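Local atomic coordinates of extracellular sialidase/neuraminidase, putative (Aspergillus fumigatus, PDB entry 2XZJ), a protein that probably hydrolyses terminal KDN and related sialic acids from glycoconjugates as a secreted exo-sialidase (KDNase) of the six-bladed beta-propeller type. Residues A[227-232]-A[243-248]; A[38-43]-A[185-190]; A[141-146]-A[179-184]; A[63-68]-A[132-137]. All blocks are in the same frame, centred on the assembly; numbering follows the deposited sequence.

Contact 1. Residues A[227-232]-A[243-248]; sequences GAEGTI and NDRPSQ. With KFN (2,6-anhydro-3-deoxy-D-glycero-D-galacto-non-2-enonic acid), chain E.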
# COMPACT_ATOMS: atom_id res chain seq x y z
N GLY A 227 -3.87 -12.21 -8.62
CA GLY A 227 -4.68 -11.01 -8.81
C GLY A 227 -3.94 -9.89 -9.51
O GLY A 227 -2.75 -10.00 -9.83
N ALA A 228 -4.66 -8.79 -9.73
CA ALA A 228 -4.05 -7.53 -10.19
C ALA A 228 -3.33 -6.81 -9.03
O ALA A 228 -2.24 -6.27 -9.21
CB ALA A 228 -5.12 -6.62 -10.80
N GLU A 229 -3.97 -6.79 -7.85
CA GLU A 229 -3.40 -6.12 -6.67
C GLU A 229 -2.99 -7.13 -5.61
O GLU A 229 -3.82 -7.65 -4.87
CB GLU A 229 -4.37 -5.08 -6.10
CG GLU A 229 -4.61 -3.90 -7.03
CD GLU A 229 -5.52 -2.86 -6.40
OE1 GLU A 229 -6.27 -3.19 -5.46
OE2 GLU A 229 -5.46 -1.69 -6.83
N GLY A 230 -1.70 -7.43 -5.55
CA GLY A 230 -1.20 -8.48 -4.67
C GLY A 230 -0.46 -7.94 -3.47
O GLY A 230 0.01 -6.79 -3.48
N THR A 231 -0.42 -8.77 -2.43
CA THR A 231 0.46 -8.55 -1.27
C THR A 231 1.39 -9.75 -1.11
O THR A 231 1.07 -10.85 -1.56
CB THR A 231 -0.32 -8.31 0.05
OG1 THR A 231 -0.87 -9.53 0.54
CG2 THR A 231 -1.43 -7.27 -0.14
N ILE A 232 2.53 -9.53 -0.48
CA ILE A 232 3.53 -10.58 -0.31
C ILE A 232 4.06 -10.48 1.11
O ILE A 232 4.20 -9.36 1.68
CB ILE A 232 4.67 -10.49 -1.37
CG1 ILE A 232 5.60 -11.72 -1.31
CG2 ILE A 232 5.49 -9.21 -1.18
CD1 ILE A 232 5.05 -12.99 -1.91
N ASN A 243 -1.19 -12.83 -0.94
CA ASN A 243 -2.55 -12.64 -0.48
C ASN A 243 -3.10 -11.47 -1.28
O ASN A 243 -2.81 -10.29 -1.03
CB ASN A 243 -2.59 -12.43 1.04
CG ASN A 243 -3.99 -12.17 1.58
OD1 ASN A 243 -4.76 -11.41 1.01
ND2 ASN A 243 -4.30 -12.80 2.70
N ASP A 244 -3.90 -11.84 -2.27
CA ASP A 244 -4.29 -10.94 -3.35
C ASP A 244 -5.75 -10.54 -3.26
O ASP A 244 -6.58 -11.27 -2.74
CB ASP A 244 -4.10 -11.66 -4.67
CG ASP A 244 -2.65 -11.79 -5.07
OD1 ASP A 244 -1.74 -11.65 -4.20
OD2 ASP A 244 -2.45 -12.03 -6.28
N ARG A 245 -6.05 -9.37 -3.83
CA ARG A 245 -7.44 -8.91 -3.97
C ARG A 245 -8.19 -9.84 -4.92
O ARG A 245 -7.67 -10.19 -5.98
CB ARG A 245 -7.42 -7.49 -4.54
CG ARG A 245 -8.77 -6.92 -4.94
CD ARG A 245 -8.57 -5.50 -5.43
NE ARG A 245 -9.70 -5.03 -6.21
CZ ARG A 245 -9.96 -3.75 -6.46
NH1 ARG A 245 -9.16 -2.80 -5.97
NH2 ARG A 245 -11.02 -3.43 -7.20
N PRO A 246 -9.43 -10.25 -4.56
CA PRO A 246 -10.14 -11.11 -5.52
C PRO A 246 -10.71 -10.34 -6.71
O PRO A 246 -10.95 -9.12 -6.61
CB PRO A 246 -11.26 -11.72 -4.68
CG PRO A 246 -11.53 -10.66 -3.60
CD PRO A 246 -10.19 -10.06 -3.31
N SER A 247 -10.91 -11.04 -7.83
CA SER A 247 -11.51 -10.41 -9.02
C SER A 247 -12.95 -9.97 -8.78
O SER A 247 -13.39 -8.96 -9.31
CB SER A 247 -11.35 -11.27 -10.29
OG SER A 247 -11.99 -12.54 -10.20
N GLN A 248 -13.67 -10.74 -7.96
CA GLN A 248 -15.04 -10.41 -7.58
C GLN A 248 -15.15 -10.44 -6.07
O GLN A 248 -14.42 -11.18 -5.39
CB GLN A 248 -16.03 -11.41 -8.20
CG GLN A 248 -15.92 -11.58 -9.73
CD GLN A 248 -16.50 -10.41 -10.53
OE1 GLN A 248 -17.12 -9.50 -9.98
NE2 GLN A 248 -16.30 -10.45 -11.84
C1 KFN E . -10.26 0.71 -6.38
C3 KFN E . -8.15 1.81 -7.19
C4 KFN E . -6.90 1.86 -8.11
C5 KFN E . -7.12 0.99 -9.38
C6 KFN E . -7.72 -0.38 -8.99
C7 KFN E . -8.05 -1.30 -10.19
C8 KFN E . -8.42 -2.74 -9.78
C9 KFN E . -9.00 -3.51 -10.96
O5 KFN E . -5.89 0.79 -10.11
O1B KFN E . -10.34 1.60 -5.52
O1A KFN E . -11.06 -0.26 -6.52
O4 KFN E . -6.61 3.24 -8.40
O6 KFN E . -8.98 -0.21 -8.25
C2 KFN E . -9.08 0.77 -7.31
O7 KFN E . -9.19 -0.77 -10.88
O8 KFN E . -7.29 -3.44 -9.27
O9 KFN E . -7.99 -3.70 -11.96
O HOH W 1 -6.73 -8.07 -7.71

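Contact 2. Residues A[38-43]-A[185-190]; sequences FRIPAV and VGPGNG. With KFN (2,6-anhydro-3-deoxy-D-glycero-D-galacto-non-2-enonic acid), chain E.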
# COMPACT_ATOMS: atom_id res chain seq x y z
N PHE A 38 -6.57 12.22 -1.66
CA PHE A 38 -5.43 11.32 -1.52
C PHE A 38 -5.93 9.89 -1.41
O PHE A 38 -6.81 9.61 -0.61
CB PHE A 38 -4.58 11.71 -0.31
CG PHE A 38 -3.94 13.08 -0.45
CD1 PHE A 38 -2.77 13.24 -1.18
CD2 PHE A 38 -4.55 14.21 0.12
CE1 PHE A 38 -2.19 14.51 -1.34
CE2 PHE A 38 -3.98 15.49 -0.03
CZ PHE A 38 -2.79 15.63 -0.76
N ARG A 39 -5.38 9.00 -2.23
CA ARG A 39 -5.73 7.58 -2.19
C ARG A 39 -4.47 6.71 -2.35
O ARG A 39 -3.36 7.21 -2.60
CB ARG A 39 -6.75 7.21 -3.28
CG ARG A 39 -8.16 7.75 -3.12
CD ARG A 39 -9.15 6.90 -3.87
NE ARG A 39 -9.02 5.51 -3.42
CZ ARG A 39 -9.29 4.44 -4.13
NH1 ARG A 39 -9.76 4.54 -5.37
NH2 ARG A 39 -9.09 3.24 -3.59
N ILE A 40 -4.66 5.40 -2.17
CA ILE A 40 -3.61 4.43 -2.49
C ILE A 40 -2.33 4.66 -1.64
O ILE A 40 -1.27 5.06 -2.17
CB ILE A 40 -3.32 4.37 -4.05
CG1 ILE A 40 -4.59 4.52 -4.90
CG2 ILE A 40 -2.57 3.10 -4.43
CD1 ILE A 40 -5.74 3.54 -4.58
N PRO A 41 -2.43 4.41 -0.31
CA PRO A 41 -1.31 4.59 0.60
C PRO A 41 -0.22 3.51 0.52
O PRO A 41 -0.47 2.36 0.11
CB PRO A 41 -1.99 4.50 1.99
CG PRO A 41 -3.17 3.57 1.73
CD PRO A 41 -3.68 4.10 0.43
N ALA A 42 0.99 3.88 0.91
CA ALA A 42 2.08 2.92 1.10
C ALA A 42 3.01 3.49 2.16
O ALA A 42 3.34 4.68 2.14
CB ALA A 42 2.82 2.71 -0.19
N VAL A 43 3.48 2.63 3.05
CA VAL A 43 4.35 3.11 4.13
C VAL A 43 5.47 2.12 4.43
O VAL A 43 5.25 0.91 4.48
CB VAL A 43 3.55 3.48 5.41
CG1 VAL A 43 2.85 2.23 6.05
CG2 VAL A 43 4.44 4.22 6.43
N VAL A 185 1.44 -2.50 -10.13
CA VAL A 185 2.39 -2.94 -9.12
C VAL A 185 1.76 -2.68 -7.74
O VAL A 185 1.10 -1.64 -7.53
CB VAL A 185 3.79 -2.28 -9.28
CG1 VAL A 185 3.77 -0.78 -8.91
CG2 VAL A 185 4.86 -3.05 -8.50
N GLY A 186 1.91 -3.63 -6.82
CA GLY A 186 1.26 -3.55 -5.52
C GLY A 186 -0.22 -3.26 -5.67
O GLY A 186 -0.92 -3.95 -6.43
N PRO A 187 -0.71 -2.20 -5.01
CA PRO A 187 0.08 -1.21 -4.28
C PRO A 187 0.25 -1.56 -2.81
O PRO A 187 -0.59 -2.27 -2.25
CB PRO A 187 -0.74 0.08 -4.44
CG PRO A 187 -2.18 -0.42 -4.51
CD PRO A 187 -2.11 -1.77 -5.19
N GLY A 188 1.32 -1.08 -2.19
CA GLY A 188 1.50 -1.24 -0.76
C GLY A 188 2.95 -1.29 -0.36
O GLY A 188 3.50 -0.28 0.10
N ASN A 189 3.56 -2.47 -0.49
CA ASN A 189 4.99 -2.66 -0.19
C ASN A 189 5.58 -3.93 -0.78
O ASN A 189 4.87 -4.92 -0.99
CB ASN A 189 5.25 -2.64 1.32
CG ASN A 189 4.70 -3.85 2.05
OD1 ASN A 189 3.52 -3.89 2.41
ND2 ASN A 189 5.54 -4.85 2.27
N GLY A 190 6.88 -3.89 -1.05
CA GLY A 190 7.67 -5.10 -1.27
C GLY A 190 8.31 -5.53 0.03
O GLY A 190 8.13 -4.87 1.08
C1 KFN E . -10.26 0.71 -6.38
C3 KFN E . -8.15 1.81 -7.19
C4 KFN E . -6.90 1.86 -8.11
C5 KFN E . -7.12 0.99 -9.38
C6 KFN E . -7.72 -0.38 -8.99
C7 KFN E . -8.05 -1.30 -10.19
C8 KFN E . -8.42 -2.74 -9.78
C9 KFN E . -9.00 -3.51 -10.96
O5 KFN E . -5.89 0.79 -10.11
O1B KFN E . -10.34 1.60 -5.52
O1A KFN E . -11.06 -0.26 -6.52
O4 KFN E . -6.61 3.24 -8.40
O6 KFN E . -8.98 -0.21 -8.25
C2 KFN E . -9.08 0.77 -7.31
O7 KFN E . -9.19 -0.77 -10.88
O8 KFN E . -7.29 -3.44 -9.27
O9 KFN E . -7.99 -3.70 -11.96

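Contact 3. Residues A[141-146]-A[179-184]; sequences KKIDST and GWAWDA. With KFN (2,6-anhydro-3-deoxy-D-glycero-D-galacto-non-2-enonic acid), chain E.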
# COMPACT_ATOMS: atom_id res chain seq x y z
N LYS A 141 -9.53 7.33 -23.96
CA LYS A 141 -9.36 6.09 -24.69
C LYS A 141 -9.16 4.97 -23.68
O LYS A 141 -8.58 5.20 -22.62
CB LYS A 141 -8.13 6.18 -25.60
CG LYS A 141 -8.36 7.13 -26.79
CD LYS A 141 -7.08 7.55 -27.47
CE LYS A 141 -6.18 8.35 -26.51
NZ LYS A 141 -6.84 9.58 -26.00
N LYS A 142 -9.62 3.78 -24.02
CA LYS A 142 -9.38 2.62 -23.16
C LYS A 142 -7.90 2.24 -23.14
O LYS A 142 -7.26 2.15 -24.20
CB LYS A 142 -10.24 1.44 -23.62
CG LYS A 142 -10.09 0.19 -22.81
CD LYS A 142 -11.30 -0.71 -22.99
CE LYS A 142 -11.40 -1.72 -21.87
NZ LYS A 142 -10.84 -3.03 -22.25
N ILE A 143 -7.35 2.02 -21.95
CA ILE A 143 -5.97 1.51 -21.84
C ILE A 143 -5.79 0.27 -22.71
O ILE A 143 -6.60 -0.66 -22.66
CB ILE A 143 -5.55 1.26 -20.37
CG1 ILE A 143 -4.98 2.57 -19.80
CG2 ILE A 143 -4.46 0.18 -20.25
CD1 ILE A 143 -4.99 2.67 -18.33
N ASP A 144 -4.74 0.29 -23.54
CA ASP A 144 -4.55 -0.75 -24.54
C ASP A 144 -3.11 -1.22 -24.57
O ASP A 144 -2.32 -0.86 -23.71
CB ASP A 144 -5.03 -0.26 -25.93
CG ASP A 144 -4.23 0.94 -26.46
OD1 ASP A 144 -3.04 1.10 -26.12
OD2 ASP A 144 -4.81 1.72 -27.25
N SER A 145 -2.76 -2.00 -25.58
CA SER A 145 -1.46 -2.67 -25.61
C SER A 145 -0.35 -1.87 -26.35
O SER A 145 0.77 -2.36 -26.50
CB SER A 145 -1.63 -4.07 -26.24
OG SER A 145 -1.80 -3.95 -27.65
N THR A 146 -0.67 -0.65 -26.79
CA THR A 146 0.33 0.24 -27.42
C THR A 146 1.24 0.88 -26.38
O THR A 146 0.92 0.89 -25.19
CB THR A 146 -0.32 1.36 -28.26
OG1 THR A 146 -1.02 2.28 -27.41
CG2 THR A 146 -1.28 0.78 -29.31
N GLY A 179 2.81 -7.21 -24.75
CA GLY A 179 1.41 -7.30 -25.18
C GLY A 179 0.39 -7.01 -24.10
O GLY A 179 -0.82 -7.00 -24.38
N TRP A 180 0.86 -6.74 -22.89
CA TRP A 180 -0.01 -6.36 -21.80
C TRP A 180 -0.53 -4.94 -22.01
O TRP A 180 0.10 -4.11 -22.66
CB TRP A 180 0.72 -6.47 -20.46
CG TRP A 180 0.76 -7.83 -19.87
CD1 TRP A 180 0.84 -9.02 -20.55
CD2 TRP A 180 0.73 -8.17 -18.48
NE1 TRP A 180 0.86 -10.07 -19.66
CE2 TRP A 180 0.80 -9.58 -18.39
CE3 TRP A 180 0.66 -7.41 -17.30
CZ2 TRP A 180 0.78 -10.25 -17.15
CZ3 TRP A 180 0.66 -8.09 -16.07
CH2 TRP A 180 0.70 -9.49 -16.02
N ALA A 181 -1.71 -4.68 -21.46
CA ALA A 181 -2.33 -3.36 -21.49
C ALA A 181 -2.41 -2.86 -20.07
O ALA A 181 -1.50 -2.16 -19.62
CB ALA A 181 -3.74 -3.44 -22.09
N TRP A 182 -3.49 -3.22 -19.37
CA TRP A 182 -3.59 -2.92 -17.94
C TRP A 182 -2.45 -3.61 -17.20
O TRP A 182 -2.00 -4.67 -17.60
CB TRP A 182 -4.94 -3.33 -17.33
CG TRP A 182 -5.08 -2.84 -15.90
CD1 TRP A 182 -5.03 -3.59 -14.76
CD2 TRP A 182 -5.21 -1.48 -15.48
NE1 TRP A 182 -5.14 -2.78 -13.65
CE2 TRP A 182 -5.26 -1.48 -14.07
CE3 TRP A 182 -5.31 -0.26 -16.16
CZ2 TRP A 182 -5.40 -0.30 -13.32
CZ3 TRP A 182 -5.45 0.91 -15.42
CH2 TRP A 182 -5.49 0.88 -14.02
N ASP A 183 -1.97 -2.96 -16.13
CA ASP A 183 -0.98 -3.52 -15.24
C ASP A 183 -1.12 -2.79 -13.91
O ASP A 183 -1.71 -1.71 -13.85
CB ASP A 183 0.45 -3.35 -15.81
CG ASP A 183 1.51 -4.09 -14.98
OD1 ASP A 183 1.16 -5.13 -14.38
OD2 ASP A 183 2.68 -3.63 -14.95
N ALA A 184 -0.57 -3.38 -12.86
CA ALA A 184 -0.51 -2.78 -11.55
C ALA A 184 0.72 -3.35 -10.86
O ALA A 184 1.03 -4.53 -11.02
CB ALA A 184 -1.77 -3.10 -10.76
C1 KFN E . -10.26 0.71 -6.38
C3 KFN E . -8.15 1.81 -7.19
C4 KFN E . -6.90 1.86 -8.11
C5 KFN E . -7.12 0.99 -9.38
C6 KFN E . -7.72 -0.38 -8.99
C7 KFN E . -8.05 -1.30 -10.19
C8 KFN E . -8.42 -2.74 -9.78
C9 KFN E . -9.00 -3.51 -10.96
O5 KFN E . -5.89 0.79 -10.11
O1B KFN E . -10.34 1.60 -5.52
O1A KFN E . -11.06 -0.26 -6.52
O4 KFN E . -6.61 3.24 -8.40
O6 KFN E . -8.98 -0.21 -8.25
C2 KFN E . -9.08 0.77 -7.31
O7 KFN E . -9.19 -0.77 -10.88
O8 KFN E . -7.29 -3.44 -9.27
O9 KFN E . -7.99 -3.70 -11.96

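Contact 4. Residues A[63-68]-A[132-137]; sequences QDFGDI and DVLPDG. With NA (sodium ion), chain C; KFN (2,6-anhydro-3-deoxy-D-glycero-D-galacto-non-2-enonic acid), chain E.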
# COMPACT_ATOMS: atom_id res chain seq x y z
N GLN A 63 -11.09 10.06 -8.94
CA GLN A 63 -10.97 9.02 -9.98
C GLN A 63 -9.56 8.44 -10.13
O GLN A 63 -8.57 9.09 -9.79
CB GLN A 63 -11.49 9.53 -11.33
CG GLN A 63 -12.99 9.78 -11.30
CD GLN A 63 -13.48 10.69 -12.41
OE1 GLN A 63 -12.85 11.69 -12.75
NE2 GLN A 63 -14.64 10.36 -12.96
N ASP A 64 -9.49 7.20 -10.62
CA ASP A 64 -8.22 6.48 -10.73
C ASP A 64 -7.34 6.99 -11.88
O ASP A 64 -6.15 6.68 -11.94
CB ASP A 64 -8.45 4.98 -10.98
CG ASP A 64 -9.32 4.31 -9.93
OD1 ASP A 64 -9.47 4.82 -8.81
OD2 ASP A 64 -9.85 3.24 -10.27
N PHE A 65 -7.95 7.70 -12.82
CA PHE A 65 -7.27 8.14 -14.03
C PHE A 65 -7.20 9.67 -14.02
O PHE A 65 -7.77 10.30 -13.14
CB PHE A 65 -8.07 7.64 -15.24
CG PHE A 65 -9.54 7.97 -15.16
CD1 PHE A 65 -10.00 9.23 -15.55
CD2 PHE A 65 -10.46 7.03 -14.67
CE1 PHE A 65 -11.35 9.57 -15.45
CE2 PHE A 65 -11.82 7.36 -14.57
CZ PHE A 65 -12.27 8.63 -14.96
N GLY A 66 -6.53 10.26 -15.00
CA GLY A 66 -6.35 11.71 -15.02
C GLY A 66 -5.08 12.11 -14.28
O GLY A 66 -4.27 11.26 -13.95
N ASP A 67 -4.92 13.42 -14.04
CA ASP A 67 -3.67 13.98 -13.51
C ASP A 67 -3.52 13.56 -12.06
O ASP A 67 -4.23 14.06 -11.19
CB ASP A 67 -3.70 15.52 -13.66
CG ASP A 67 -2.42 16.18 -13.20
OD1 ASP A 67 -1.39 15.50 -12.96
OD2 ASP A 67 -2.44 17.42 -13.09
N ILE A 68 -2.60 12.63 -11.82
CA ILE A 68 -2.34 12.11 -10.48
C ILE A 68 -0.85 12.11 -10.24
O ILE A 68 -0.09 11.60 -11.06
CB ILE A 68 -2.91 10.68 -10.29
CG1 ILE A 68 -4.44 10.71 -10.39
CG2 ILE A 68 -2.45 10.07 -8.95
CD1 ILE A 68 -5.08 9.33 -10.61
N ASP A 132 -14.20 7.60 -20.25
CA ASP A 132 -14.46 8.42 -19.07
C ASP A 132 -14.26 9.88 -19.42
O ASP A 132 -13.38 10.21 -20.21
CB ASP A 132 -13.54 8.01 -17.93
CG ASP A 132 -13.81 6.61 -17.44
OD1 ASP A 132 -14.89 6.40 -16.84
OD2 ASP A 132 -12.97 5.72 -17.69
N VAL A 133 -15.07 10.76 -18.82
CA VAL A 133 -14.94 12.19 -19.10
C VAL A 133 -13.97 12.84 -18.11
O VAL A 133 -14.18 12.78 -16.90
CB VAL A 133 -16.31 12.92 -19.10
CG1 VAL A 133 -16.14 14.36 -19.56
CG2 VAL A 133 -17.32 12.21 -19.98
N LEU A 134 -12.92 13.45 -18.65
CA LEU A 134 -11.92 14.20 -17.88
C LEU A 134 -12.50 15.57 -17.52
O LEU A 134 -13.51 15.97 -18.12
CB LEU A 134 -10.65 14.35 -18.71
CG LEU A 134 -9.80 13.09 -18.93
CD1 LEU A 134 -8.95 13.22 -20.18
CD2 LEU A 134 -8.93 12.77 -17.72
N PRO A 135 -11.90 16.29 -16.55
CA PRO A 135 -12.45 17.59 -16.14
C PRO A 135 -12.72 18.60 -17.26
O PRO A 135 -13.67 19.39 -17.15
CB PRO A 135 -11.41 18.12 -15.17
CG PRO A 135 -10.91 16.88 -14.50
CD PRO A 135 -10.82 15.87 -15.64
N ASP A 136 -11.90 18.57 -18.32
CA ASP A 136 -12.04 19.50 -19.45
C ASP A 136 -12.98 19.02 -20.57
O ASP A 136 -13.09 19.66 -21.63
CB ASP A 136 -10.66 19.83 -20.03
CG ASP A 136 -10.09 18.71 -20.92
OD1 ASP A 136 -10.73 17.63 -21.08
OD2 ASP A 136 -8.98 18.90 -21.45
N GLY A 137 -13.63 17.89 -20.34
CA GLY A 137 -14.60 17.36 -21.30
C GLY A 137 -14.07 16.33 -22.27
O GLY A 137 -14.85 15.63 -22.93
NA NA C . 0.87 15.71 -12.91
C1 KFN E . -10.26 0.71 -6.38
C3 KFN E . -8.15 1.81 -7.19
C4 KFN E . -6.90 1.86 -8.11
C5 KFN E . -7.12 0.99 -9.38
C6 KFN E . -7.72 -0.38 -8.99
C7 KFN E . -8.05 -1.30 -10.19
C8 KFN E . -8.42 -2.74 -9.78
C9 KFN E . -9.00 -3.51 -10.96
O5 KFN E . -5.89 0.79 -10.11
O1B KFN E . -10.34 1.60 -5.52
O1A KFN E . -11.06 -0.26 -6.52
O4 KFN E . -6.61 3.24 -8.40
O6 KFN E . -8.98 -0.21 -8.25
C2 KFN E . -9.08 0.77 -7.31
O7 KFN E . -9.19 -0.77 -10.88
O8 KFN E . -7.29 -3.44 -9.27
O9 KFN E . -7.99 -3.70 -11.96
O HOH W 2 -12.90 13.49 -14.56
O HOH W 3 -15.77 11.65 -14.99
O HOH W 4 0.68 13.36 -13.09

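Contact 1. Residues A[227-232]-A[243-248]
Glu-229 and Arg-245 lie side by side and point the same way, both reaching into the pocket that holds the sugar analogue KFN. Arg-245 is extended from CG to NE, and with CG anti to its backbone N (chi1 172°) it carries the guanidinium past the glutamate to the ligand carboxylate. The two flat groups are turned almost at right angles, 81° apart, and Arg-245 NH1 meets Glu-229 OE1 from above the carboxylate plane, in a salt bridge of 3.0 Å. Arg-245 NH1 and NH2 both donate to KFN O1A, each at 3.2 Å, while KFN C8 sits over one guanidinium face.

Behind these ends the backbones are pinned. Arg-245 N gives a nearly straight bond of 3.0 Å to Glu-229 O, and one water links Glu-229 N to Arg-245 O. Farther along, Thr-231 OG1 donates to Asn-243 O at 2.6 Å on an in-plane lone pair, and Asn-243 N returns a bond to Thr-231 O, continuing the hairpin of strands 232-234 and 240-244. Asp-244 turns the other way: its OD2 takes Gly-227 N on the anti lone pair at 2.7 Å and also pairs with Arg-242. Gly-230 suits its place because its CA comes within 3.2 Å of Asp-244 OD1.

Glu-229 OE2 is hydrogen-bonded to Tyr-338 OH. This pairing is consistent with the tyrosine-glutamate couple of sialidases, in which the glutamate assists a nucleophilic tyrosine; one carboxylate would then both position an arginine that binds substrate and act on the tyrosine.

Contact 2. Residues A[38-43]-A[185-190]
Ile-40, which packs on Pro-187 through CG2, also lays its CD1 over one face of the Arg-39 guanidinium, 3.5 Å above the plane and toward the rim. At the edge of that guanidinium, in its plane, stands the carboxylate of KFN: Arg-39 NH1 and NH2 both donate to KFN O1B, at 3.0 and 2.8 Å. Tyr-338 makes a cation-pi contact with the same arginine, and Glu-354 pairs with NE, so the group is held from several directions.

Residues 38-41 spell Phe-Arg-Ile-Pro, the FRIP motif of sialidases, whose arginine belongs to the triad that grips the substrate carboxylate. The motif lies on the innermost strand, 37-45, of a propeller blade, and the loop 185-190 leads into the innermost strand of another, so the two meet close to the propeller axis.

The branch of Ile-40 that touches the loop, CG2, is anti to the backbone N. Ile-40 CG2 lies 3.5 Å from both CB and CG of Pro-187, the side chains crossing obliquely; the proline follows a cis peptide bond. Packing is tightest where Ala-42 CB abuts Gly-188 O at 3.1 Å. Small residues fit there: Gly-188 adopts phi 151°, a conformation suited to glycine, and alanine brings only a methyl group to the carbonyl.

Contact 3. Residues A[141-146]-A[179-184]
Ile-143 meets Trp-182 and Ala-181 through two different branches, and these apolar touches are the heart of the contact. Ile-143 CD1 comes to the edge of the Trp-182 indole, in its plane, 3.4 Å from CZ3, the two side chains crossing at a slant. Ile-143 CG2, anti to the backbone N, turns instead onto the main chain, 3.6 Å from Trp-182 N, with Ala-181 CB at 4.1 Å. A branched isoleucine suits this place because one side chain can fill both positions.

The polar part is slight. The backbones run nearly opposite ways, and Ala-181 CA offers a CH...O contact to Asp-144 O at 3.3 Å; the alanine methyl is small enough to let the chains come this near. On the outer side Ser-145 CB rests 3.6 Å from Gly-179 O. Asp-144 faces away from the loop and shapes its own turn: Asp-144 OD1 accepts from Thr-146 N (3.0 Å), an Asx turn, and also from Thr-146 OG1 (2.7 Å).

The indole has two further neighbours. Arg-151 makes a cation-pi contact with Trp-182. Farther along the same ring edge, one atom past CH2, Trp-182 CZ2 lies 3.4 Å from KFN O5. That oxygen is a hydroxyl where the common sialic acid Neu5Ac carries an N-acetyl group. Trp-182, with Ile-143 at its edge, thus borders the sialidase pocket where KDN differs from Neu5Ac, consistent with a part in recognising that position.

Contact 4. Residues A[63-68]-A[132-137]
Phe-65 presses its ring against Asp-132, with CZ 3.3 Å from the aspartate CB, and this is the tight part of the contact. The ring and the carboxylate are only 20° from parallel, although the two side chains cross at an angle. Asp-132 OD2 is hydrogen-bonded to Ser-127 OG, which gives the carboxylate a polar partner despite its aromatic neighbour. Leu-134 CD2 closes the edge of the ring, 4.3 Å from Phe-65 CD1, and reaches Gly-66 CA at 3.9 Å. Gly-66, with phi 89° and psi -169°, adopts a backbone shape suited to glycine. Gln-63 CB lies over one face of the phenylalanine.

The other side is loose and wet. Gln-63 OE1 stays 4.5 Å from Val-133 O, and waters bridge the gap: one accepts from Gln-63 NE2 and donates to Val-133 O, 2.7 Å each way. Gln-63 OE1 is also bonded to Thr-61 OG1. Beyond Val-133 the chain reverses in an exposed type I turn, Leu-134 to Gly-137.

The same segment 63-68 also serves two sites. Asp-67 OD1 binds a sodium ion at 2.3 Å, together with a water, Asn-69 OD1 and the carbonyls of Gly-96 and Gly-98. Asp-64, salt-bridged to Arg-58, brings its OD1 to 3.3 Å from KFN O4; its place beside the sugar is consistent with that of the aspartate acid/base of sialidases.

All four contacts reach KFN, which links them more than direct touching does. Contacts 1 and 2 bring arginines to its carboxylate; with Arg-302, which is also hydrogen-bonded to KFN, they probably form the sialidase arginine triad. Their centres are about 13 Å apart, and Glu-229 CB meets Gly-186 O at 3.6 Å. Contact 4 comes to the O4 side, joined to contact 2 by a long, weak ion pair, Arg-39 NH1 to Asp-64 OD1 at 3.5 Å. Contact 3 borders O5 and O9 and touches contact 1 where Ala-184 CB meets Ala-228 O at 3.6 Å. Contacts 1 and 4 lie farthest apart, centres about 25 Å. Contact 2 lies near the propeller axis; residues 179-190 run continuously from contact 3 into it.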